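Local coordinates for protein pectate lyase II (Xanthomonas campestris pv. campestris, PDB 2QX3) that probably cleaves pectate, the de-esterified galacturonan of plant cell walls, by beta-elimination, as a secreted parallel beta-helix enzyme of polysaccharide lyase family 1, at residues 67-72 and 89-94; 37-42 and 72-77. All coordinates share one frame; numbering follows the deposited sequence. Where two conformers were deposited one is given.

Contact 1 (67-72 and 89-94); sequences QIKNKS and RVVGNA
Ile68 straddles Val90: its N donates to Arg89 O (2.8 Å, N-H...O 174°), and its O receives Val91 N at 2.8 Å. Asn70 N continues the parallel pairing, reaching Val91 O at 3.0 Å. On the outer face, in the conformer given (chi1 66°), Val91 CG1 lies alongside Lys69 CB and CG, closest at 3.5 Å to Lys69 CG, and the extended lysine chain runs on past it. Beside them Gln67 and Arg89 point the same way with their planes 64° apart; Gln67 NE2 and Arg89 NH2, both donors, approach without bonding, and Arg89 NH1 is held by a salt bridge to Glu119.

Past the strands both chains turn. The side chains of Asn70 and Asn93 cross at about a right angle, Asn70 ND2 coming against Asn93 CB, and Asn70 OD1 takes a weak bond from Asn93 N (3.2 Å) and also a hydrogen bond from Ser123 OG. Asn93 centres an inverse gamma turn; a water donates to Asn93 O (2.7 Å) and is also hydrogen-bonded to Ser72 OG, which bonds His95 N as well.

On the inner face Ile68 and Val90 meet Val97 of strand 97-105, Ile68 also reaching Val74 and Ile76 of strand 74-78; strand 116-119 pairs with the other edge of strand 89-91, and Lys71 NZ bonds Tyr33 O, and Ile30 O of helix 23-32.

Contact 2 (37-42 and 72-77); sequences GGLVLN and SDVTIK
Asp73 faces the glycine pair that leads into strand 39-42. Its CB lies 3.5 Å from Gly38 N, CG comes next to Gly37 N, and OD2 accepts the N-H of Gly37 at 2.9 Å. That bond is fairly straight (165°), meets the anti side of the carboxylate and stands 19° out of its plane; the other oxygen, OD1, is bonded to Asn96 ND2. CG sits beside the backbone N of Asp73 (chi1 -57°), which lets the carboxylate reach back along the approach to the strand. The main chain of Asp73 takes hold as well, its O receiving Leu39 N at 2.8 Å while the CA-H of Gly38 points at the same oxygen.

From here the two strands run parallel, as successive coils of the right-handed parallel beta-helix of pectate lyases. Leu39 O accepts Thr75 N, Thr75 O accepts Leu41 N, and Leu41 O accepts Lys77 N at 2.9 Å, so equivalent positions stack coil upon coil. Facing inward, Leu39 CD2 meets Val74 CG1 at 4.3 Å, and Leu41 CD1 lies equally far from Ile76 CG1. Val40 and Thr75 lie side by side on the other face, Val40 CG1 4.1 Å from Thr75 CB, while Thr75 OG1 takes the N-H of Gly12 in the N-terminal segment. Helix 23-32 covers the inner face at this end: Met26 touches both Leu41 and Ile76, and Ala29 and Ile30 pack on Leu41. Strand 18-20 adds itself beyond strand 39-42, and strand 97-105 lies along the far edge of strand 74-77.

Overall arrangement
From the N terminus, strand 18-20 and helix 23-32 lead to residues 37-42. The chain then makes an excursion to strand 65-69, turns through 70-73, and comes back at 72-77, where contact 2 closes the first loop. It runs on to 89-94, where contact 1 closes a second, shorter loop against 67-72. The segments alternate, so the loops cross rather than nest, sharing Ser72 at the turn between two faces of the beta-helix. Their centres lie about 12 Å apart. Inside the coil the contacts touch through Ile68 CD1, which packs 3.5 Å from Ile76 CD1, tying the sheet of strands 65-69 and 87-91 to that of 39-43 and 74-78.

Contact 1 (67-72 and 89-94)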
ATOM      1  N   GLN A  67     -12.967   2.488  10.741  1.00 20.95           N
ATOM      2  CA  GLN A  67     -13.406   1.242  10.121  1.00 21.99           C
ATOM      3  C   GLN A  67     -14.525   1.454   9.124  1.00 21.20           C
ATOM      4  O   GLN A  67     -15.565   2.007   9.478  1.00 21.04           O
ATOM      5  CB  GLN A  67     -13.972   0.332  11.200  1.00 22.79           C
ATOM      6  CG  GLN A  67     -13.270  -0.959  11.351  1.00 27.03           C
ATOM      7  CD  GLN A  67     -13.949  -1.842  12.370  1.00 30.20           C
ATOM      8  OE1 GLN A  67     -15.115  -1.624  12.731  1.00 31.56           O
ATOM      9  NE2 GLN A  67     -13.233  -2.860  12.828  1.00 32.99           N
ATOM     10  N   ILE A  68     -14.320   1.004   7.892  1.00 20.62           N
ATOM     11  CA  ILE A  68     -15.423   0.815   6.957  1.00 20.47           C
ATOM     12  C   ILE A  68     -15.638  -0.692   6.891  1.00 20.64           C
ATOM     13  O   ILE A  68     -14.838  -1.427   6.301  1.00 19.83           O
ATOM     14  CB  ILE A  68     -15.129   1.382   5.552  1.00 20.67           C
ATOM     15  CG1 ILE A  68     -14.940   2.899   5.606  1.00 20.82           C
ATOM     16  CG2 ILE A  68     -16.254   1.018   4.577  1.00 20.87           C
ATOM     17  CD1 ILE A  68     -14.263   3.480   4.367  1.00 21.60           C
ATOM     18  N   LYS A  69     -16.710  -1.146   7.531  1.00 20.39           N
ATOM     19  CA  LYS A  69     -16.970  -2.566   7.675  1.00 20.63           C
ATOM     20  C   LYS A  69     -18.317  -2.905   7.063  1.00 20.60           C
ATOM     21  O   LYS A  69     -19.345  -2.364   7.473  1.00 20.22           O
ATOM     22  CB  LYS A  69     -16.946  -2.949   9.153  1.00 20.95           C
ATOM     23  CG  LYS A  69     -17.173  -4.428   9.428  1.00 20.72           C
ATOM     24  CD  LYS A  69     -16.671  -4.778  10.827  1.00 21.82           C
ATOM     25  CE  LYS A  69     -16.832  -6.249  11.098  1.00 21.29           C
ATOM     26  NZ  LYS A  69     -16.680  -6.566  12.540  1.00 21.42           N
ATOM     27  N   ASN A  70     -18.300  -3.790   6.072  1.00 20.52           N
ATOM     28  CA  ASN A  70     -19.501  -4.143   5.309  1.00 21.13           C
ATOM     29  C   ASN A  70     -20.301  -2.944   4.815  1.00 20.88           C
ATOM     30  O   ASN A  70     -21.534  -2.936   4.877  1.00 20.97           O
ATOM     31  CB  ASN A  70     -20.394  -5.116   6.100  1.00 21.65           C
ATOM     32  CG  ASN A  70     -19.856  -6.536   6.090  1.00 23.68           C
ATOM     33  OD1 ASN A  70     -18.688  -6.781   6.413  1.00 25.73           O
ATOM     34  ND2 ASN A  70     -20.708  -7.483   5.706  1.00 27.14           N
ATOM     35  N   LYS A  71     -19.599  -1.918   4.340  1.00 20.57           N
ATOM     36  CA  LYS A  71     -20.262  -0.772   3.711  1.00 20.70           C
ATOM     37  C   LYS A  71     -19.546  -0.377   2.420  1.00 20.18           C
ATOM     38  O   LYS A  71     -18.335  -0.551   2.300  1.00 19.69           O
ATOM     39  CB  LYS A  71     -20.402   0.399   4.689  1.00 20.70           C
ATOM     40  CG  LYS A  71     -21.434   0.128   5.787  1.00 21.21           C
ATOM     41  CD  LYS A  71     -21.715   1.325   6.668  1.00 21.64           C
ATOM     42  CE  LYS A  71     -22.705   0.931   7.761  1.00 22.64           C
ATOM     43  NZ  LYS A  71     -22.955   2.011   8.735  1.00 23.40           N
ATOM     44  N   SER A  72     -20.314   0.116   1.454  1.00 19.54           N
ATOM     45  CA  SER A  72     -19.814   0.344   0.101  1.00 19.49           C
ATOM     46  C   SER A  72     -20.052   1.767  -0.391  1.00 19.54           C
ATOM     47  O   SER A  72     -20.833   2.513   0.205  1.00 19.33           O
ATOM     48  CB  SER A  72     -20.450  -0.653  -0.870  1.00 19.30           C
ATOM     49  OG  SER A  72     -19.990  -1.973  -0.620  1.00 19.34           O
ATOM     50  N   ARG A  89      -9.247   1.068   8.123  1.00 16.70           N
ATOM     51  CA  ARG A  89      -9.451  -0.321   7.707  1.00 17.75           C
ATOM     52  C   ARG A  89     -10.705  -0.409   6.853  1.00 17.09           C
ATOM     53  O   ARG A  89     -11.714   0.232   7.171  1.00 17.06           O
ATOM     54  CB  ARG A  89      -9.661  -1.246   8.912  1.00 17.58           C
ATOM     55  CG  ARG A  89      -8.429  -1.658   9.680  1.00 19.82           C
ATOM     56  CD  ARG A  89      -8.840  -2.450  10.950  1.00 20.04           C
ATOM     57  NE  ARG A  89      -9.209  -3.844  10.675  1.00 23.95           N
ATOM     58  CZ  ARG A  89      -9.896  -4.630  11.510  1.00 25.80           C
ATOM     59  NH1 ARG A  89     -10.160  -5.883  11.172  1.00 27.41           N
ATOM     60  NH2 ARG A  89     -10.338  -4.171  12.676  1.00 27.35           N
ATOM     61  N   VAL A  90     -10.626  -1.171   5.767  1.00 16.34           N
ATOM     62  CA  VAL A  90     -11.810  -1.584   5.026  1.00 16.21           C
ATOM     63  C   VAL A  90     -11.973  -3.097   5.084  1.00 16.59           C
ATOM     64  O   VAL A  90     -11.124  -3.846   4.600  1.00 15.96           O
ATOM     65  CB  VAL A  90     -11.735  -1.143   3.553  1.00 16.01           C
ATOM     66  CG1 VAL A  90     -12.967  -1.614   2.795  1.00 15.71           C
ATOM     67  CG2 VAL A  90     -11.589   0.369   3.459  1.00 15.73           C
ATOM     68  N   VAL A  91     -13.073  -3.539   5.683  1.00 16.37           N
ATOM     69  CA  VAL A  91     -13.182  -4.939   6.059  0.50 16.89           C
ATOM     70  C   VAL A  91     -14.493  -5.615   5.626  1.00 17.10           C
ATOM     71  O   VAL A  91     -15.597  -5.023   5.656  1.00 16.76           O
ATOM     72  CB  VAL A  91     -12.807  -5.155   7.575  0.50 16.97           C
ATOM     73  CG1 VAL A  91     -13.807  -4.489   8.492  0.50 16.97           C
ATOM     74  CG2 VAL A  91     -12.630  -6.637   7.921  0.50 17.02           C
ATOM     75  N   GLY A  92     -14.332  -6.856   5.164  1.00 17.20           N
ATOM     76  CA  GLY A  92     -15.438  -7.739   4.787  1.00 17.90           C
ATOM     77  C   GLY A  92     -16.150  -7.404   3.488  1.00 18.80           C
ATOM     78  O   GLY A  92     -15.522  -7.092   2.477  1.00 18.48           O
ATOM     79  N   ASN A  93     -17.477  -7.461   3.535  1.00 19.08           N
ATOM     80  CA  ASN A  93     -18.323  -7.227   2.374  1.00 19.86           C
ATOM     81  C   ASN A  93     -18.424  -5.714   2.105  1.00 19.40           C
ATOM     82  O   ASN A  93     -19.490  -5.097   2.206  1.00 19.12           O
ATOM     83  CB  ASN A  93     -19.701  -7.873   2.625  1.00 20.54           C
ATOM     84  CG  ASN A  93     -20.566  -7.930   1.380  1.00 22.61           C
ATOM     85  OD1 ASN A  93     -20.073  -7.950   0.247  1.00 24.93           O
ATOM     86  ND2 ASN A  93     -21.869  -7.954   1.591  1.00 24.85           N
ATOM     87  N   ALA A  94     -17.282  -5.130   1.766  1.00 19.12           N
ATOM     88  CA  ALA A  94     -17.139  -3.695   1.626  1.00 18.91           C
ATOM     89  C   ALA A  94     -16.497  -3.415   0.276  1.00 18.91           C
ATOM     90  O   ALA A  94     -15.415  -3.937  -0.014  1.00 18.66           O
ATOM     91  CB  ALA A  94     -16.273  -3.151   2.759  1.00 18.76           C
TER
HETATM   92  O   HOH W   1     -21.282  -3.235   1.531  1.00 24.46           O

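Contact 2 (37-42 and 72-77)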
ATOM      1  N   GLY A  37     -24.952   3.507  -1.931  1.00 21.76           N
ATOM      2  CA  GLY A  37     -25.543   4.682  -2.561  1.00 21.23           C
ATOM      3  C   GLY A  37     -24.595   5.868  -2.642  1.00 21.08           C
ATOM      4  O   GLY A  37     -24.752   6.729  -3.508  1.00 21.68           O
ATOM      5  N   GLY A  38     -23.628   5.934  -1.728  1.00 20.33           N
ATOM      6  CA  GLY A  38     -22.581   6.945  -1.820  1.00 19.62           C
ATOM      7  C   GLY A  38     -22.412   7.813  -0.593  1.00 19.47           C
ATOM      8  O   GLY A  38     -23.368   8.427  -0.100  1.00 19.06           O
ATOM      9  N   LEU A  39     -21.177   7.863  -0.108  1.00 18.79           N
ATOM     10  CA  LEU A  39     -20.802   8.717   0.999  1.00 18.50           C
ATOM     11  C   LEU A  39     -19.414   9.284   0.716  1.00 18.63           C
ATOM     12  O   LEU A  39     -18.498   8.531   0.392  1.00 18.36           O
ATOM     13  CB  LEU A  39     -20.795   7.913   2.309  1.00 18.71           C
ATOM     14  CG  LEU A  39     -20.191   8.612   3.531  1.00 18.70           C
ATOM     15  CD1 LEU A  39     -21.118   9.746   4.030  1.00 20.78           C
ATOM     16  CD2 LEU A  39     -19.848   7.626   4.645  1.00 18.53           C
ATOM     17  N   VAL A  40     -19.270  10.607   0.826  1.00 18.26           N
ATOM     18  CA  VAL A  40     -17.980  11.259   0.661  1.00 18.68           C
ATOM     19  C   VAL A  40     -17.640  11.983   1.952  1.00 19.11           C
ATOM     20  O   VAL A  40     -18.418  12.818   2.423  1.00 19.83           O
ATOM     21  CB  VAL A  40     -17.961  12.261  -0.534  1.00 18.27           C
ATOM     22  CG1 VAL A  40     -16.568  12.899  -0.695  1.00 18.54           C
ATOM     23  CG2 VAL A  40     -18.385  11.580  -1.819  1.00 17.54           C
ATOM     24  N   LEU A  41     -16.488  11.644   2.525  1.00 19.13           N
ATOM     25  CA  LEU A  41     -16.008  12.272   3.743  1.00 19.56           C
ATOM     26  C   LEU A  41     -14.784  13.135   3.477  1.00 19.43           C
ATOM     27  O   LEU A  41     -13.747  12.648   3.020  1.00 18.97           O
ATOM     28  CB  LEU A  41     -15.701  11.218   4.820  1.00 19.73           C
ATOM     29  CG  LEU A  41     -16.822  10.205   5.103  1.00 20.85           C
ATOM     30  CD1 LEU A  41     -16.344   9.062   5.986  1.00 22.11           C
ATOM     31  CD2 LEU A  41     -18.015  10.889   5.746  1.00 19.27           C
ATOM     32  N   ASN A  42     -14.931  14.424   3.756  1.00 19.11           N
ATOM     33  CA  ASN A  42     -13.847  15.377   3.646  1.00 19.17           C
ATOM     34  C   ASN A  42     -13.199  15.567   5.004  1.00 19.20           C
ATOM     35  O   ASN A  42     -13.756  16.229   5.880  1.00 19.18           O
ATOM     36  CB  ASN A  42     -14.365  16.718   3.090  1.00 19.61           C
ATOM     37  CG  ASN A  42     -13.278  17.788   3.010  1.00 20.08           C
ATOM     38  OD1 ASN A  42     -13.427  18.874   3.560  1.00 20.93           O
ATOM     39  ND2 ASN A  42     -12.186  17.480   2.325  1.00 19.75           N
ATOM     40  N   SER A  72     -20.314   0.116   1.454  1.00 19.54           N
ATOM     41  CA  SER A  72     -19.814   0.344   0.101  1.00 19.49           C
ATOM     42  C   SER A  72     -20.052   1.767  -0.391  1.00 19.54           C
ATOM     43  O   SER A  72     -20.833   2.513   0.205  1.00 19.33           O
ATOM     44  CB  SER A  72     -20.450  -0.653  -0.870  1.00 19.30           C
ATOM     45  OG  SER A  72     -19.990  -1.973  -0.620  1.00 19.34           O
ATOM     46  N   ASP A  73     -19.380   2.137  -1.475  1.00 19.48           N
ATOM     47  CA  ASP A  73     -19.622   3.420  -2.126  1.00 19.63           C
ATOM     48  C   ASP A  73     -19.148   4.577  -1.254  1.00 19.39           C
ATOM     49  O   ASP A  73     -19.902   5.510  -0.981  1.00 19.63           O
ATOM     50  CB  ASP A  73     -21.107   3.582  -2.455  1.00 19.72           C
ATOM     51  CG  ASP A  73     -21.640   2.456  -3.318  1.00 20.22           C
ATOM     52  OD1 ASP A  73     -20.893   1.974  -4.195  1.00 19.03           O
ATOM     53  OD2 ASP A  73     -22.806   2.054  -3.120  1.00 20.87           O
ATOM     54  N   VAL A  74     -17.893   4.510  -0.821  1.00 18.92           N
ATOM     55  CA  VAL A  74     -17.355   5.480   0.125  1.00 18.41           C
ATOM     56  C   VAL A  74     -16.065   6.102  -0.397  1.00 18.42           C
ATOM     57  O   VAL A  74     -15.144   5.394  -0.805  1.00 18.44           O
ATOM     58  CB  VAL A  74     -17.088   4.841   1.499  1.00 18.31           C
ATOM     59  CG1 VAL A  74     -16.530   5.874   2.466  1.00 18.83           C
ATOM     60  CG2 VAL A  74     -18.360   4.217   2.051  1.00 17.80           C
ATOM     61  N   THR A  75     -16.004   7.430  -0.381  1.00 18.45           N
ATOM     62  CA  THR A  75     -14.737   8.140  -0.507  1.00 18.02           C
ATOM     63  C   THR A  75     -14.304   8.736   0.828  1.00 18.40           C
ATOM     64  O   THR A  75     -15.075   9.437   1.485  1.00 18.03           O
ATOM     65  CB  THR A  75     -14.821   9.263  -1.557  1.00 18.03           C
ATOM     66  OG1 THR A  75     -15.239   8.716  -2.815  1.00 17.37           O
ATOM     67  CG2 THR A  75     -13.469   9.937  -1.727  1.00 17.09           C
ATOM     68  N   ILE A  76     -13.067   8.455   1.223  1.00 18.11           N
ATOM     69  CA  ILE A  76     -12.414   9.207   2.280  1.00 18.18           C
ATOM     70  C   ILE A  76     -11.334  10.055   1.636  1.00 18.18           C
ATOM     71  O   ILE A  76     -10.387   9.521   1.043  1.00 17.87           O
ATOM     72  CB  ILE A  76     -11.783   8.296   3.353  1.00 17.98           C
ATOM     73  CG1 ILE A  76     -12.877   7.490   4.066  1.00 18.99           C
ATOM     74  CG2 ILE A  76     -10.982   9.124   4.358  1.00 17.23           C
ATOM     75  CD1 ILE A  76     -12.355   6.374   4.945  1.00 21.65           C
ATOM     76  N   LYS A  77     -11.472  11.375   1.734  1.00 18.39           N
ATOM     77  CA  LYS A  77     -10.469  12.279   1.188  0.50 18.56           C
ATOM     78  C   LYS A  77      -9.989  13.320   2.199  1.00 18.85           C
ATOM     79  O   LYS A  77     -10.807  13.954   2.877  1.00 19.09           O
ATOM     80  CB  LYS A  77     -10.986  12.964  -0.079  0.50 18.52           C
ATOM     81  CG  LYS A  77      -9.878  13.608  -0.890  0.50 18.09           C
ATOM     82  CD  LYS A  77     -10.328  13.985  -2.282  0.50 18.47           C
ATOM     83  CE  LYS A  77      -9.175  14.597  -3.048  0.50 17.70           C
ATOM     84  NZ  LYS A  77      -8.518  15.672  -2.270  0.50 17.13           N
TER